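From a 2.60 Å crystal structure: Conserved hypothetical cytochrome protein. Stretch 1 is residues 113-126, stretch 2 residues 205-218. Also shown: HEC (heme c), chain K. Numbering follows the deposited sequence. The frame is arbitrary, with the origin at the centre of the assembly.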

# COMPACT_ATOMS: atom_id res chain seq x y z
N ASP B 113 -47.32 -24.67 -13.02
CA ASP B 113 -47.74 -23.30 -12.74
C ASP B 113 -46.65 -22.64 -11.90
O ASP B 113 -46.40 -23.05 -10.76
CB ASP B 113 -49.09 -23.29 -12.02
CG ASP B 113 -50.18 -23.97 -12.82
OD1 ASP B 113 -50.17 -23.85 -14.07
OD2 ASP B 113 -51.03 -24.64 -12.21
N VAL B 114 -46.01 -21.62 -12.47
CA VAL B 114 -44.92 -20.93 -11.77
C VAL B 114 -45.44 -20.28 -10.49
O VAL B 114 -44.85 -20.43 -9.42
CB VAL B 114 -44.26 -19.89 -12.70
CG1 VAL B 114 -43.23 -19.08 -11.93
CG2 VAL B 114 -43.63 -20.57 -13.90
N GLY B 115 -46.54 -19.56 -10.59
CA GLY B 115 -47.02 -18.79 -9.47
C GLY B 115 -46.34 -17.43 -9.41
O GLY B 115 -45.72 -16.96 -10.37
N LEU B 116 -46.45 -16.80 -8.25
CA LEU B 116 -45.86 -15.49 -8.09
C LEU B 116 -44.50 -15.61 -7.43
O LEU B 116 -44.39 -16.23 -6.36
CB LEU B 116 -46.77 -14.60 -7.24
CG LEU B 116 -48.23 -14.56 -7.69
CD1 LEU B 116 -49.08 -13.85 -6.65
CD2 LEU B 116 -48.35 -13.88 -9.05
N PRO B 117 -43.44 -15.05 -8.02
CA PRO B 117 -42.12 -15.11 -7.38
C PRO B 117 -42.12 -14.38 -6.05
O PRO B 117 -42.54 -13.23 -5.95
CB PRO B 117 -41.20 -14.44 -8.41
CG PRO B 117 -42.11 -13.62 -9.27
CD PRO B 117 -43.39 -14.38 -9.33
N LEU B 118 -41.64 -15.07 -5.01
CA LEU B 118 -41.60 -14.50 -3.68
C LEU B 118 -40.54 -13.41 -3.58
O LEU B 118 -39.54 -13.41 -4.31
CB LEU B 118 -41.32 -15.58 -2.63
CG LEU B 118 -42.51 -16.22 -1.91
CD1 LEU B 118 -43.66 -16.44 -2.88
CD2 LEU B 118 -42.11 -17.54 -1.26
N ARG B 119 -40.77 -12.47 -2.68
CA ARG B 119 -39.86 -11.34 -2.49
C ARG B 119 -38.58 -11.80 -1.81
O ARG B 119 -38.64 -12.34 -0.69
CB ARG B 119 -40.55 -10.26 -1.66
CG ARG B 119 -39.66 -9.11 -1.25
CD ARG B 119 -39.71 -7.96 -2.24
NE ARG B 119 -39.26 -6.71 -1.64
CZ ARG B 119 -40.07 -5.82 -1.06
NH1 ARG B 119 -41.37 -6.05 -1.01
NH2 ARG B 119 -39.57 -4.71 -0.53
N PRO B 120 -37.41 -11.63 -2.42
CA PRO B 120 -36.17 -12.03 -1.76
C PRO B 120 -35.85 -11.14 -0.57
O PRO B 120 -35.94 -9.91 -0.64
CB PRO B 120 -35.11 -11.88 -2.86
CG PRO B 120 -35.70 -10.88 -3.81
CD PRO B 120 -37.18 -11.11 -3.78
N THR B 121 -35.48 -11.77 0.54
CA THR B 121 -35.13 -11.08 1.77
C THR B 121 -33.90 -11.75 2.38
O THR B 121 -33.43 -12.78 1.89
CB THR B 121 -36.28 -11.09 2.79
OG1 THR B 121 -36.48 -12.42 3.28
CG2 THR B 121 -37.57 -10.59 2.16
N GLU B 122 -33.38 -11.15 3.45
CA GLU B 122 -32.35 -11.83 4.23
C GLU B 122 -32.87 -13.13 4.82
O GLU B 122 -32.10 -14.07 5.05
CB GLU B 122 -31.84 -10.92 5.36
CG GLU B 122 -31.00 -9.74 4.90
CD GLU B 122 -30.40 -8.97 6.07
OE1 GLU B 122 -29.16 -8.85 6.13
OE2 GLU B 122 -31.17 -8.50 6.93
N ARG B 123 -34.18 -13.20 5.09
CA ARG B 123 -34.76 -14.41 5.67
C ARG B 123 -34.83 -15.53 4.64
O ARG B 123 -34.44 -16.67 4.92
CB ARG B 123 -36.15 -14.10 6.23
CG ARG B 123 -36.76 -15.26 7.00
CD ARG B 123 -36.06 -15.45 8.33
NE ARG B 123 -36.77 -14.80 9.42
CZ ARG B 123 -36.25 -14.59 10.63
NH1 ARG B 123 -35.01 -14.98 10.89
NH2 ARG B 123 -36.97 -14.00 11.57
N THR B 124 -35.33 -15.22 3.44
CA THR B 124 -35.49 -16.25 2.41
C THR B 124 -34.14 -16.81 1.97
O THR B 124 -34.04 -18.00 1.64
CB THR B 124 -36.25 -15.69 1.21
OG1 THR B 124 -35.53 -14.57 0.67
CG2 THR B 124 -37.64 -15.24 1.63
N ILE B 125 -33.10 -15.97 1.94
CA ILE B 125 -31.79 -16.43 1.51
C ILE B 125 -31.21 -17.42 2.51
O ILE B 125 -30.62 -18.44 2.13
CB ILE B 125 -30.85 -15.23 1.29
CG1 ILE B 125 -31.34 -14.37 0.12
CG2 ILE B 125 -29.42 -15.70 1.04
CD1 ILE B 125 -30.55 -13.10 -0.09
N LEU B 126 -31.38 -17.15 3.81
CA LEU B 126 -30.84 -18.05 4.83
C LEU B 126 -31.63 -19.35 4.89
O LEU B 126 -31.06 -20.40 5.21
CB LEU B 126 -30.84 -17.36 6.19
CG LEU B 126 -29.51 -16.71 6.61
CD1 LEU B 126 -29.01 -15.74 5.55
CD2 LEU B 126 -29.66 -16.01 7.95
N ASP B 205 -43.54 -25.16 -2.93
CA ASP B 205 -43.33 -24.02 -3.82
C ASP B 205 -42.54 -22.92 -3.13
O ASP B 205 -41.61 -22.35 -3.72
CB ASP B 205 -44.67 -23.48 -4.32
CG ASP B 205 -45.30 -24.36 -5.38
OD1 ASP B 205 -44.66 -25.36 -5.78
OD2 ASP B 205 -46.43 -24.05 -5.81
N ASP B 206 -42.87 -22.62 -1.88
CA ASP B 206 -42.18 -21.55 -1.16
C ASP B 206 -40.72 -21.91 -0.89
O ASP B 206 -39.84 -21.05 -0.98
CB ASP B 206 -42.91 -21.24 0.15
CG ASP B 206 -44.29 -20.66 -0.08
OD1 ASP B 206 -45.10 -21.30 -0.79
OD2 ASP B 206 -44.57 -19.57 0.45
N GLU B 207 -40.45 -23.18 -0.56
CA GLU B 207 -39.09 -23.58 -0.24
C GLU B 207 -38.17 -23.53 -1.46
O GLU B 207 -36.97 -23.27 -1.32
CB GLU B 207 -39.08 -24.98 0.38
CG GLU B 207 -39.77 -25.06 1.73
CD GLU B 207 -39.79 -26.46 2.29
OE1 GLU B 207 -38.86 -26.81 3.05
OE2 GLU B 207 -40.73 -27.21 1.96
N ARG B 208 -38.71 -23.77 -2.65
CA ARG B 208 -37.91 -23.66 -3.86
C ARG B 208 -37.66 -22.22 -4.27
O ARG B 208 -36.69 -21.94 -4.97
CB ARG B 208 -38.56 -24.44 -5.01
CG ARG B 208 -38.58 -25.94 -4.78
CD ARG B 208 -39.02 -26.70 -6.02
NE ARG B 208 -40.33 -26.26 -6.49
CZ ARG B 208 -41.48 -26.70 -5.99
NH1 ARG B 208 -41.49 -27.59 -5.01
NH2 ARG B 208 -42.63 -26.25 -6.48
N TRP B 209 -38.52 -21.29 -3.84
CA TRP B 209 -38.20 -19.87 -3.99
C TRP B 209 -37.13 -19.45 -3.00
O TRP B 209 -36.24 -18.66 -3.33
CB TRP B 209 -39.45 -19.01 -3.83
CG TRP B 209 -40.38 -19.06 -5.01
CD1 TRP B 209 -41.62 -19.62 -5.06
CD2 TRP B 209 -40.13 -18.54 -6.33
NE1 TRP B 209 -42.16 -19.47 -6.31
CE2 TRP B 209 -41.27 -18.81 -7.11
CE3 TRP B 209 -39.05 -17.86 -6.91
CZ2 TRP B 209 -41.36 -18.44 -8.45
CZ3 TRP B 209 -39.15 -17.49 -8.24
CH2 TRP B 209 -40.29 -17.78 -9.00
N TYR B 210 -37.20 -19.97 -1.76
CA TYR B 210 -36.10 -19.78 -0.82
C TYR B 210 -34.79 -20.29 -1.40
O TYR B 210 -33.77 -19.59 -1.37
CB TYR B 210 -36.39 -20.51 0.50
CG TYR B 210 -37.68 -20.18 1.20
CD1 TYR B 210 -38.37 -18.99 0.94
CD2 TYR B 210 -38.22 -21.05 2.14
CE1 TYR B 210 -39.55 -18.69 1.59
CE2 TYR B 210 -39.40 -20.76 2.80
CZ TYR B 210 -40.06 -19.58 2.52
OH TYR B 210 -41.24 -19.29 3.17
N LEU B 211 -34.81 -21.51 -1.94
CA LEU B 211 -33.61 -22.09 -2.54
C LEU B 211 -33.14 -21.28 -3.74
O LEU B 211 -31.94 -21.05 -3.92
CB LEU B 211 -33.89 -23.53 -2.94
CG LEU B 211 -32.77 -24.34 -3.59
CD1 LEU B 211 -31.62 -24.54 -2.61
CD2 LEU B 211 -33.31 -25.68 -4.06
N THR B 212 -34.08 -20.83 -4.58
CA THR B 212 -33.72 -19.99 -5.72
C THR B 212 -33.03 -18.72 -5.26
O THR B 212 -32.02 -18.31 -5.85
CB THR B 212 -34.96 -19.66 -6.55
OG1 THR B 212 -35.47 -20.86 -7.15
CG2 THR B 212 -34.63 -18.65 -7.63
N HIS B 213 -33.55 -18.07 -4.22
CA HIS B 213 -32.97 -16.82 -3.74
C HIS B 213 -31.53 -17.03 -3.27
O HIS B 213 -30.67 -16.17 -3.50
CB HIS B 213 -33.82 -16.24 -2.62
CG HIS B 213 -35.18 -15.79 -3.06
ND1 HIS B 213 -36.21 -15.53 -2.18
CD2 HIS B 213 -35.68 -15.55 -4.30
CE1 HIS B 213 -37.28 -15.15 -2.85
NE2 HIS B 213 -36.98 -15.16 -4.14
N TYR B 214 -31.25 -18.15 -2.61
CA TYR B 214 -29.89 -18.41 -2.16
C TYR B 214 -28.97 -18.74 -3.33
O TYR B 214 -27.79 -18.36 -3.33
CB TYR B 214 -29.85 -19.54 -1.14
CG TYR B 214 -28.45 -19.91 -0.73
CD1 TYR B 214 -27.70 -19.08 0.09
CD2 TYR B 214 -27.86 -21.08 -1.19
CE1 TYR B 214 -26.41 -19.41 0.46
CE2 TYR B 214 -26.57 -21.42 -0.83
CZ TYR B 214 -25.85 -20.59 -0.01
OH TYR B 214 -24.56 -20.93 0.35
N VAL B 215 -29.48 -19.45 -4.34
CA VAL B 215 -28.67 -19.75 -5.52
C VAL B 215 -28.29 -18.47 -6.25
O VAL B 215 -27.14 -18.30 -6.67
CB VAL B 215 -29.42 -20.74 -6.44
CG1 VAL B 215 -28.68 -20.88 -7.76
CG2 VAL B 215 -29.56 -22.09 -5.76
N MET B 216 -29.24 -17.55 -6.40
CA MET B 216 -28.93 -16.25 -6.99
C MET B 216 -27.94 -15.47 -6.12
O MET B 216 -27.16 -14.68 -6.65
CB MET B 216 -30.21 -15.44 -7.19
CG MET B 216 -31.26 -16.14 -8.04
SD MET B 216 -30.73 -16.45 -9.73
CE MET B 216 -31.74 -15.27 -10.62
N SER B 217 -27.98 -15.69 -4.81
CA SER B 217 -27.04 -15.02 -3.91
C SER B 217 -25.60 -15.43 -4.20
O SER B 217 -24.67 -14.64 -3.97
CB SER B 217 -27.40 -15.32 -2.46
OG SER B 217 -26.26 -15.22 -1.62
N LEU B 218 -25.39 -16.65 -4.69
CA LEU B 218 -24.04 -17.13 -4.98
C LEU B 218 -23.45 -16.52 -6.24
O LEU B 218 -22.24 -16.63 -6.45
CB LEU B 218 -24.05 -18.66 -5.09
CG LEU B 218 -24.47 -19.40 -3.82
CD1 LEU B 218 -24.48 -20.90 -4.04
CD2 LEU B 218 -23.55 -19.04 -2.66
FE HEC K . -27.52 -29.34 -9.50
CHA HEC K . -27.56 -28.24 -12.75
CHB HEC K . -28.71 -26.29 -8.47
CHC HEC K . -27.83 -30.54 -6.30
CHD HEC K . -25.66 -32.08 -10.36
NA HEC K . -28.10 -27.60 -10.45
C1A HEC K . -27.91 -27.32 -11.79
C2A HEC K . -28.16 -25.91 -11.99
C3A HEC K . -28.48 -25.37 -10.81
C4A HEC K . -28.44 -26.42 -9.81
CMA HEC K . -28.82 -23.89 -10.53
CAA HEC K . -28.07 -25.16 -13.34
CBA HEC K . -29.47 -24.89 -13.90
CGA HEC K . -29.36 -24.20 -15.23
O1A HEC K . -28.22 -24.08 -15.75
O2A HEC K . -30.40 -23.78 -15.79
NB HEC K . -28.08 -28.53 -7.69
C1B HEC K . -28.69 -27.30 -7.53
C2B HEC K . -29.33 -27.27 -6.23
C3B HEC K . -29.09 -28.45 -5.63
C4B HEC K . -28.30 -29.26 -6.53
CMB HEC K . -30.11 -26.06 -5.68
CAB HEC K . -29.54 -28.90 -4.22
CBB HEC K . -31.07 -28.94 -4.07
NC HEC K . -26.83 -30.98 -8.50
C1C HEC K . -27.14 -31.32 -7.19
C2C HEC K . -26.74 -32.70 -6.99
C3C HEC K . -26.03 -33.08 -8.06
C4C HEC K . -26.15 -32.04 -9.07
CMC HEC K . -26.76 -33.40 -5.61
CAC HEC K . -25.32 -34.44 -8.26
CBC HEC K . -26.36 -35.58 -8.35
ND HEC K . -26.72 -30.04 -11.29
C1D HEC K . -26.01 -31.24 -11.40
C2D HEC K . -25.70 -31.46 -12.80
C3D HEC K . -26.30 -30.26 -13.55
C4D HEC K . -26.90 -29.43 -12.53
CMD HEC K . -24.94 -32.65 -13.40
CAD HEC K . -26.26 -29.98 -15.07
CBD HEC K . -24.93 -29.34 -15.44
CGD HEC K . -24.82 -29.20 -16.94
O1D HEC K . -25.84 -29.41 -17.64
O2D HEC K . -23.70 -28.89 -17.43

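The contact joins a loop, residues 113-121, extended from Leu116 on, and the first turn of the helix that follows it to one side of the helix spanning residues 205-217, burying 677 Å² in total. The loop lies over Trp209 and His213, whose CA-to-CB bonds both point toward it, and these two residues give up the largest areas on their helix. The rings stand out one helical turn apart, and the two prolines of the opposing loop settle on them in order.

Pro117 occupies the first position. Its CA sits 3.6 Å from the centroid of the six-membered ring of Trp209, only 14° off the ring normal, and its CB approaches Trp209 CH2 at 3.5 Å, so the pyrrolidine and its backbone lie over one face of the indole. Val114 closes the indole at its edge, where CG1 lies near the ring plane, 4.0 Å from Trp209 CZ2. Between these two residues the chain passes through Gly115, whose phi/psi of 85/-164 would jam a CB against the carbonyl O of Val114; the turn itself therefore calls for glycine.

Leu118 is the principal bump on the loop. Pointing toward the helix, it fits its branched end into the hollow formed by Asp206, Trp209 and Tyr210. Its CD2 is 4.0 Å from Trp209 CB, 4.0 Å from Tyr210 CE1 and 3.6 Å from Asp206 OD2, so a mostly apolar pocket has a carboxylate at its margin. The next residue, Arg119, directs its CA-to-CB bond away from the helix, and Pro120 then brings the chain over His213. Pro120 CB stands 3.8 Å from the centroid of the imidazole and 3° off its normal, almost exactly above the ring, repeating the proline-on-ring arrangement seen at Trp209.

While Pro120 covers a face of His213, polar atoms approach its edge. Thr124 OG1 and His213 ND1 form a hydrogen bond of 3.1 Å, the one such bond identified across the contact, and Leu118 O lies 3.1 Å from His213 NE2. The threonine hydroxyl is held from its own side as well: Thr121 N donates to Thr124 OG1 at 2.8 Å with a nearly straight angle of 173°. In return, Thr121 OG1 caps the helix by accepting from Thr124 N at 3.0 Å and, weakly, from Arg123 N, also at 3.0 Å. The cap thus helps fix the turn that presents Thr124 to the histidine.

Beyond this point the two helices cross nearly at right angles, at 93°, with their axes 7.6 Å apart at closest approach. Such proximity brings backbones together: the CA atoms of Ile125 and Tyr214 are 4.6 Å apart, and Ile125 O reaches Tyr214 CB at 3.5 Å. Thr124 CG2 packs 3.9 Å from Tyr210 CD1. Ile125 packs at the border of the contact, with CG2 lying 3.9 Å from Tyr214 CD1 and 4.1 Å from Ser217 CB, and CG1 4.1 Å from His213 CB.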